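Local coordinates for protein FACT-Spt16 (Cicer arietinum, PDB 5CE6) that probably binds histones H3-H4 as the N-terminal domain of Spt16, a subunit of the FACT histone chaperone complex linked to transcription, at residues 66-71 against 161-166; 74-79 against 192-197; 336-341 against 353-358. All blocks are in the same frame, centred on the assembly; numbering follows the deposited sequence.

Contact 1. Residues 66-71 against 161-166. With ACT (acetate ion), chain B.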
# COMPACT_ATOMS: atom_id res chain seq x y z
N ARG A 66 -9.52 -1.53 4.90
CA ARG A 66 -9.12 -2.37 3.78
C ARG A 66 -8.83 -1.54 2.54
O ARG A 66 -9.52 -0.56 2.26
CB ARG A 66 -10.21 -3.40 3.47
N TYR A 67 -7.80 -1.93 1.80
CA TYR A 67 -7.48 -1.31 0.52
C TYR A 67 -8.03 -2.18 -0.58
O TYR A 67 -7.91 -3.41 -0.53
CB TYR A 67 -5.97 -1.15 0.36
CG TYR A 67 -5.41 -0.01 1.17
CD1 TYR A 67 -5.27 -0.12 2.54
CD2 TYR A 67 -5.04 1.19 0.57
CE1 TYR A 67 -4.77 0.92 3.30
CE2 TYR A 67 -4.54 2.24 1.32
CZ TYR A 67 -4.40 2.09 2.68
OH TYR A 67 -3.91 3.13 3.45
N LEU A 68 -8.66 -1.56 -1.57
CA LEU A 68 -9.17 -2.30 -2.71
C LEU A 68 -8.51 -1.83 -3.98
O LEU A 68 -8.43 -0.63 -4.24
CB LEU A 68 -10.68 -2.14 -2.85
CG LEU A 68 -11.55 -2.76 -1.77
CD1 LEU A 68 -13.01 -2.56 -2.13
CD2 LEU A 68 -11.23 -4.23 -1.64
N LYS A 69 -8.05 -2.78 -4.78
CA LYS A 69 -7.52 -2.47 -6.08
C LYS A 69 -8.59 -1.80 -6.96
O LYS A 69 -8.28 -0.95 -7.78
CB LYS A 69 -7.01 -3.75 -6.74
CG LYS A 69 -6.13 -3.51 -7.95
CD LYS A 69 -5.47 -4.80 -8.42
CE LYS A 69 -3.96 -4.78 -8.20
NZ LYS A 69 -3.56 -4.92 -6.77
N SER A 70 -9.85 -2.16 -6.78
CA SER A 70 -10.91 -1.53 -7.56
C SER A 70 -11.04 -0.06 -7.18
O SER A 70 -11.23 0.80 -8.04
CB SER A 70 -12.24 -2.24 -7.33
OG SER A 70 -12.50 -2.33 -5.94
N THR A 71 -10.95 0.22 -5.88
CA THR A 71 -10.98 1.60 -5.41
C THR A 71 -9.79 2.37 -5.98
O THR A 71 -9.93 3.51 -6.44
CB THR A 71 -10.97 1.67 -3.88
OG1 THR A 71 -12.21 1.15 -3.39
CG2 THR A 71 -10.81 3.11 -3.41
N ALA A 161 -10.35 -10.91 -9.21
CA ALA A 161 -11.05 -12.09 -8.68
C ALA A 161 -10.92 -12.25 -7.17
O ALA A 161 -11.83 -12.78 -6.52
CB ALA A 161 -10.58 -13.35 -9.40
N ARG A 162 -9.81 -11.79 -6.61
CA ARG A 162 -9.54 -11.99 -5.18
C ARG A 162 -10.37 -11.08 -4.28
O ARG A 162 -10.43 -11.29 -3.07
CB ARG A 162 -8.05 -11.82 -4.88
N GLU A 163 -11.02 -10.08 -4.87
CA GLU A 163 -11.87 -9.19 -4.09
C GLU A 163 -13.18 -9.87 -3.71
O GLU A 163 -13.86 -10.45 -4.55
CB GLU A 163 -12.14 -7.89 -4.85
CG GLU A 163 -10.91 -7.06 -5.02
CD GLU A 163 -11.19 -5.65 -5.49
OE1 GLU A 163 -12.36 -5.30 -5.77
OE2 GLU A 163 -10.21 -4.88 -5.57
N GLU A 164 -13.52 -9.79 -2.43
CA GLU A 164 -14.79 -10.30 -1.95
C GLU A 164 -15.86 -9.24 -2.12
O GLU A 164 -15.69 -8.11 -1.67
CB GLU A 164 -14.68 -10.68 -0.47
CG GLU A 164 -16.01 -10.98 0.21
CD GLU A 164 -16.33 -12.47 0.23
OE1 GLU A 164 -15.68 -13.22 -0.53
OE2 GLU A 164 -17.23 -12.87 1.00
N PRO A 165 -16.98 -9.60 -2.77
CA PRO A 165 -18.09 -8.65 -2.88
C PRO A 165 -18.62 -8.28 -1.50
O PRO A 165 -18.82 -9.16 -0.66
CB PRO A 165 -19.15 -9.43 -3.64
CG PRO A 165 -18.42 -10.54 -4.33
CD PRO A 165 -17.28 -10.89 -3.42
N GLU A 166 -18.81 -6.98 -1.26
CA GLU A 166 -19.43 -6.51 -0.03
C GLU A 166 -20.66 -5.69 -0.41
O GLU A 166 -20.55 -4.79 -1.25
CB GLU A 166 -18.46 -5.66 0.78
C ACT B . -8.00 2.14 -1.54
O ACT B . -8.81 1.26 -1.20
OXT ACT B . -8.03 3.21 -0.88
CH3 ACT B . -7.05 1.93 -2.68
O HOH W 1 -8.17 -5.70 -4.27
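The first turn of helix 69-78, with L68 at its N-cap position, receives the carboxylate of E163 from the loop 161-166. E163 approaches with CG beside its own backbone N (chi1 -67°) and the chain extended beyond, long enough to bring both oxygens to S70. The backbone N of S70 gives its hydrogen to E163 OE2 at 3.0 Å, with an N-H...O angle of 150°. The OG of S70 bonds E163 OE1, also at 3.0 Å, although S70 has two conformers and this bond describes one of them. In this conformer both oxygens use syn lone pairs, and the pair of bonds would hold the carboxylate against turning; the amide bond does not depend on the S70 side chain. A water accepts from K69 N at 3.0 Å and donates to E163 OE2 at 2.6 Å. In the mixed six-stranded sheet of the N-terminal lobe, strands 53-58 and 156-159 are parallel neighbours, and the two segments follow their C-terminal ends. An anion at a helix start is probably favoured by the helix dipole. L68 CD2 packs obliquely on the carboxylate carbon E163 CD at 4.1 Å, while the amine of K69 turns aside to a salt bridge with E382. L68 N gives a nearly straight hydrogen bond to O of an acetate ion, probably from the crystallisation liquor, at 2.8 Å and 169°; R305 also binds that ion.

Contact 2. Residues 74-79 against 192-197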
# COMPACT_ATOMS: atom_id res chain seq x y z
N PHE A 74 -10.48 3.57 -9.58
CA PHE A 74 -11.29 4.78 -9.58
C PHE A 74 -10.49 6.02 -9.18
O PHE A 74 -10.62 7.05 -9.82
CB PHE A 74 -12.51 4.64 -8.67
CG PHE A 74 -13.65 3.89 -9.29
CD1 PHE A 74 -14.53 4.53 -10.15
CD2 PHE A 74 -13.86 2.56 -8.99
CE1 PHE A 74 -15.60 3.85 -10.71
CE2 PHE A 74 -14.94 1.86 -9.54
CZ PHE A 74 -15.81 2.51 -10.40
N LEU A 75 -9.69 5.92 -8.12
CA LEU A 75 -8.84 7.03 -7.70
C LEU A 75 -7.82 7.40 -8.78
O LEU A 75 -7.57 8.58 -9.05
CB LEU A 75 -8.12 6.68 -6.38
CG LEU A 75 -9.04 6.69 -5.16
CD1 LEU A 75 -8.36 6.03 -3.97
CD2 LEU A 75 -9.40 8.12 -4.80
N TRP A 76 -7.22 6.38 -9.39
CA TRP A 76 -6.20 6.59 -10.41
C TRP A 76 -6.81 7.27 -11.63
O TRP A 76 -6.26 8.25 -12.15
CB TRP A 76 -5.60 5.23 -10.80
CG TRP A 76 -4.46 5.29 -11.76
CD1 TRP A 76 -3.18 5.71 -11.51
CD2 TRP A 76 -4.47 4.86 -13.13
NE1 TRP A 76 -2.41 5.59 -12.64
CE2 TRP A 76 -3.17 5.06 -13.65
CE3 TRP A 76 -5.46 4.32 -13.96
CZ2 TRP A 76 -2.85 4.76 -14.97
CZ3 TRP A 76 -5.13 4.01 -15.27
CH2 TRP A 76 -3.84 4.23 -15.76
N LEU A 77 -7.95 6.76 -12.06
CA LEU A 77 -8.57 7.22 -13.30
C LEU A 77 -9.29 8.57 -13.12
O LEU A 77 -9.15 9.48 -13.95
CB LEU A 77 -9.55 6.16 -13.81
CG LEU A 77 -9.81 5.96 -15.30
CD1 LEU A 77 -8.50 5.82 -16.08
CD2 LEU A 77 -10.67 4.73 -15.52
N LEU A 78 -10.04 8.68 -12.02
CA LEU A 78 -10.99 9.78 -11.84
C LEU A 78 -10.63 10.74 -10.71
O LEU A 78 -11.16 11.85 -10.63
CB LEU A 78 -12.40 9.22 -11.60
CG LEU A 78 -12.99 8.44 -12.77
CD1 LEU A 78 -14.13 7.54 -12.33
CD2 LEU A 78 -13.46 9.39 -13.85
N GLY A 79 -9.73 10.31 -9.83
CA GLY A 79 -9.26 11.17 -8.75
C GLY A 79 -10.15 11.16 -7.53
O GLY A 79 -9.90 11.90 -6.58
N SER A 192 -1.79 -4.33 -11.47
CA SER A 192 -0.51 -4.23 -10.76
C SER A 192 0.59 -3.67 -11.65
O SER A 192 1.35 -2.78 -11.25
CB SER A 192 -0.10 -5.59 -10.20
OG SER A 192 1.21 -5.54 -9.65
N ALA A 193 0.68 -4.18 -12.87
CA ALA A 193 1.65 -3.69 -13.85
C ALA A 193 1.34 -2.24 -14.21
O ALA A 193 2.23 -1.40 -14.31
CB ALA A 193 1.64 -4.57 -15.09
N LEU A 194 0.06 -1.94 -14.42
CA LEU A 194 -0.38 -0.60 -14.77
C LEU A 194 -0.02 0.43 -13.71
O LEU A 194 0.42 1.54 -14.04
CB LEU A 194 -1.90 -0.60 -15.00
CG LEU A 194 -2.50 0.67 -15.57
CD1 LEU A 194 -1.93 0.98 -16.95
CD2 LEU A 194 -4.01 0.51 -15.65
N PHE A 195 -0.21 0.08 -12.44
CA PHE A 195 0.04 1.01 -11.35
C PHE A 195 1.51 1.03 -10.93
O PHE A 195 1.92 1.90 -10.16
CB PHE A 195 -0.79 0.67 -10.11
CG PHE A 195 -2.29 0.71 -10.32
CD1 PHE A 195 -2.86 1.57 -11.25
CD2 PHE A 195 -3.11 -0.14 -9.58
CE1 PHE A 195 -4.25 1.58 -11.43
CE2 PHE A 195 -4.50 -0.13 -9.75
CZ PHE A 195 -5.06 0.74 -10.68
N ALA A 196 2.31 0.11 -11.47
CA ALA A 196 3.68 -0.12 -10.96
C ALA A 196 4.65 1.05 -11.11
O ALA A 196 5.40 1.37 -10.19
CB ALA A 196 4.28 -1.38 -11.59
N ALA A 197 4.66 1.66 -12.29
CA ALA A 197 5.56 2.79 -12.53
C ALA A 197 4.80 4.11 -12.42
O ALA A 197 3.89 4.39 -13.19
CB ALA A 197 6.23 2.68 -13.89
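W76 presents a face of its indole to the edge of F195, the tight part of this contact. It is a T-shaped pair: F195 CE1 stands 3.6 Å above the indole plane, offset toward the rim, and lies 3.7 Å from W76 CD2. The planes meet at 62°, with 5.0 Å between the centroids of the F195 ring and the five-membered ring of W76. The benzo end of the indole goes to L194, whose CD2 sits 3.7 Å from both W76 CZ3 and W76 CH2. W76 reaches across because CG is anti to the backbone N (chi1 -175°). Helix 69-78 lies on the mixed sheet of the N-terminal lobe, F74 touching strands 53-58 and 85-89. Between segments 74-79 and 192-197 only side chains meet, and no hydrogen bond crosses. R32 of helix 26-42 makes a cation-pi contact with the indole, and F36 of the same helix touches L194. An alanine in place of W76 would probably open a gap between the helices, taking from the F195 edge and the L194 methyls the indole they pack on and from R32 its cation-pi partner. On the L194 side the methyl contacts are as close, but the residue is partly exposed, whereas W76 and F195 are buried.

Contact 3. Residues 336-341 against 353-358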
# COMPACT_ATOMS: atom_id res chain seq x y z
N GLN A 336 18.67 -4.49 5.55
CA GLN A 336 17.71 -3.58 4.94
C GLN A 336 18.39 -2.68 3.92
O GLN A 336 17.86 -2.42 2.84
CB GLN A 336 17.00 -2.72 6.00
CG GLN A 336 15.73 -2.01 5.44
CD GLN A 336 15.62 -0.55 5.86
OE1 GLN A 336 16.57 0.04 6.37
NE2 GLN A 336 14.44 0.04 5.64
N GLU A 337 19.57 -2.18 4.28
CA GLU A 337 20.33 -1.33 3.37
C GLU A 337 20.73 -2.10 2.11
O GLU A 337 20.82 -1.52 1.03
CB GLU A 337 21.60 -0.79 4.04
CG GLU A 337 21.37 0.22 5.15
CD GLU A 337 22.62 0.45 6.00
OE1 GLU A 337 23.48 -0.47 6.09
OE2 GLU A 337 22.74 1.54 6.59
N ALA A 338 20.96 -3.40 2.26
CA ALA A 338 21.34 -4.24 1.12
C ALA A 338 20.17 -4.42 0.16
O ALA A 338 20.36 -4.45 -1.06
CB ALA A 338 21.89 -5.60 1.59
N VAL A 339 18.96 -4.55 0.70
CA VAL A 339 17.78 -4.59 -0.16
C VAL A 339 17.66 -3.30 -0.93
O VAL A 339 17.47 -3.30 -2.15
CB VAL A 339 16.49 -4.84 0.65
CG1 VAL A 339 15.28 -4.83 -0.27
CG2 VAL A 339 16.58 -6.18 1.36
N ILE A 340 17.77 -2.18 -0.22
CA ILE A 340 17.62 -0.87 -0.85
C ILE A 340 18.67 -0.68 -1.95
O ILE A 340 18.36 -0.21 -3.06
CB ILE A 340 17.72 0.26 0.20
CG1 ILE A 340 16.51 0.19 1.14
CG2 ILE A 340 17.80 1.61 -0.48
CD1 ILE A 340 16.61 1.14 2.33
N GLY A 341 19.90 -1.08 -1.65
CA GLY A 341 20.99 -0.95 -2.60
C GLY A 341 20.84 -1.84 -3.82
O GLY A 341 21.47 -1.60 -4.84
N TYR A 353 15.78 -9.24 -2.37
CA TYR A 353 15.49 -9.98 -1.15
C TYR A 353 16.68 -10.85 -0.73
O TYR A 353 17.09 -10.85 0.43
CB TYR A 353 14.20 -10.82 -1.28
CG TYR A 353 13.94 -11.61 -0.01
CD1 TYR A 353 13.34 -11.00 1.09
CD2 TYR A 353 14.34 -12.93 0.10
CE1 TYR A 353 13.12 -11.72 2.27
CE2 TYR A 353 14.13 -13.64 1.27
CZ TYR A 353 13.52 -13.03 2.35
OH TYR A 353 13.33 -13.77 3.51
N LEU A 354 17.24 -11.59 -1.69
CA LEU A 354 18.35 -12.49 -1.38
C LEU A 354 19.60 -11.73 -0.95
O LEU A 354 20.47 -12.30 -0.30
CB LEU A 354 18.63 -13.43 -2.55
CG LEU A 354 17.52 -14.47 -2.75
CD1 LEU A 354 17.69 -15.21 -4.06
CD2 LEU A 354 17.50 -15.44 -1.57
N ALA A 355 19.69 -10.45 -1.30
CA ALA A 355 20.78 -9.61 -0.81
C ALA A 355 20.72 -9.47 0.72
O ALA A 355 21.77 -9.45 1.38
CB ALA A 355 20.75 -8.23 -1.47
N ALA A 356 19.51 -9.39 1.26
CA ALA A 356 19.31 -9.37 2.71
C ALA A 356 19.69 -10.71 3.32
O ALA A 356 20.37 -10.76 4.35
CB ALA A 356 17.86 -9.05 3.05
N VAL A 357 19.20 -11.80 2.72
CA VAL A 357 19.54 -13.14 3.21
C VAL A 357 21.05 -13.34 3.26
O VAL A 357 21.59 -13.87 4.24
CB VAL A 357 18.89 -14.23 2.32
CG1 VAL A 357 19.28 -15.63 2.81
CG2 VAL A 357 17.37 -14.07 2.31
N SER A 358 21.75 -12.88 2.22
CA SER A 358 23.20 -13.04 2.16
C SER A 358 23.91 -12.33 3.31
O SER A 358 24.91 -12.82 3.85
CB SER A 358 23.75 -12.54 0.82
OG SER A 358 23.32 -13.36 -0.25
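A338 and A355 face each other in a reciprocal way: both CB atoms point at the opposite helix, and each lies by the other's carbonyl. A355 CB is 3.8 Å from A338 O, and A338 CB is 3.9 Å from A355 O, while the two methyls stand 4.2 Å from each other. With nothing larger than a methyl at this point, the axes of segments 336-341 and 353-358 come within 7.6 Å. Their N-to-C directions make an angle of 148°, the roughly antiparallel crossing of a helical hairpin. The next residue along each helix carries the second, more buried part of the contact. V339 holds CG1 anti to its backbone N (chi1 178°), a setting that puts CG2 on the N side, where it meets A356 CB at 3.6 Å. Of its two branches CG2 does the touching. All these contacts are apolar or methyl-to-carbonyl, and no hydrogen bond crosses between the segments; A338 O accepts one from the hydroxyl of S342 in its own helix. In the M24 metallopeptidase-like region, this hairpin of helices 323-342 and 349-363 lies against strand 403-414, with V339 resting on V406 and A356 on L408.

Contacts 1 and 2 share helix 69-78 in the N-terminal lobe: contact 1 ties down its first turn, contact 2 packs its later part. They touch through K69, whose CE is 3.9 Å from S192 N. Contact 1, partly buried, is polar, with a carboxylate, backbone amides and a water; contact 2 is buried and made of aromatic and aliphatic side chains. Contact 3 lies apart in the M24-like region, its centre about 31 Å from that of contact 1 and about 28 Å from that of contact 2. It is also partly buried and apolar, but there small residues bring two successive helices together, whereas contact 2 spans a wider gap with large rings.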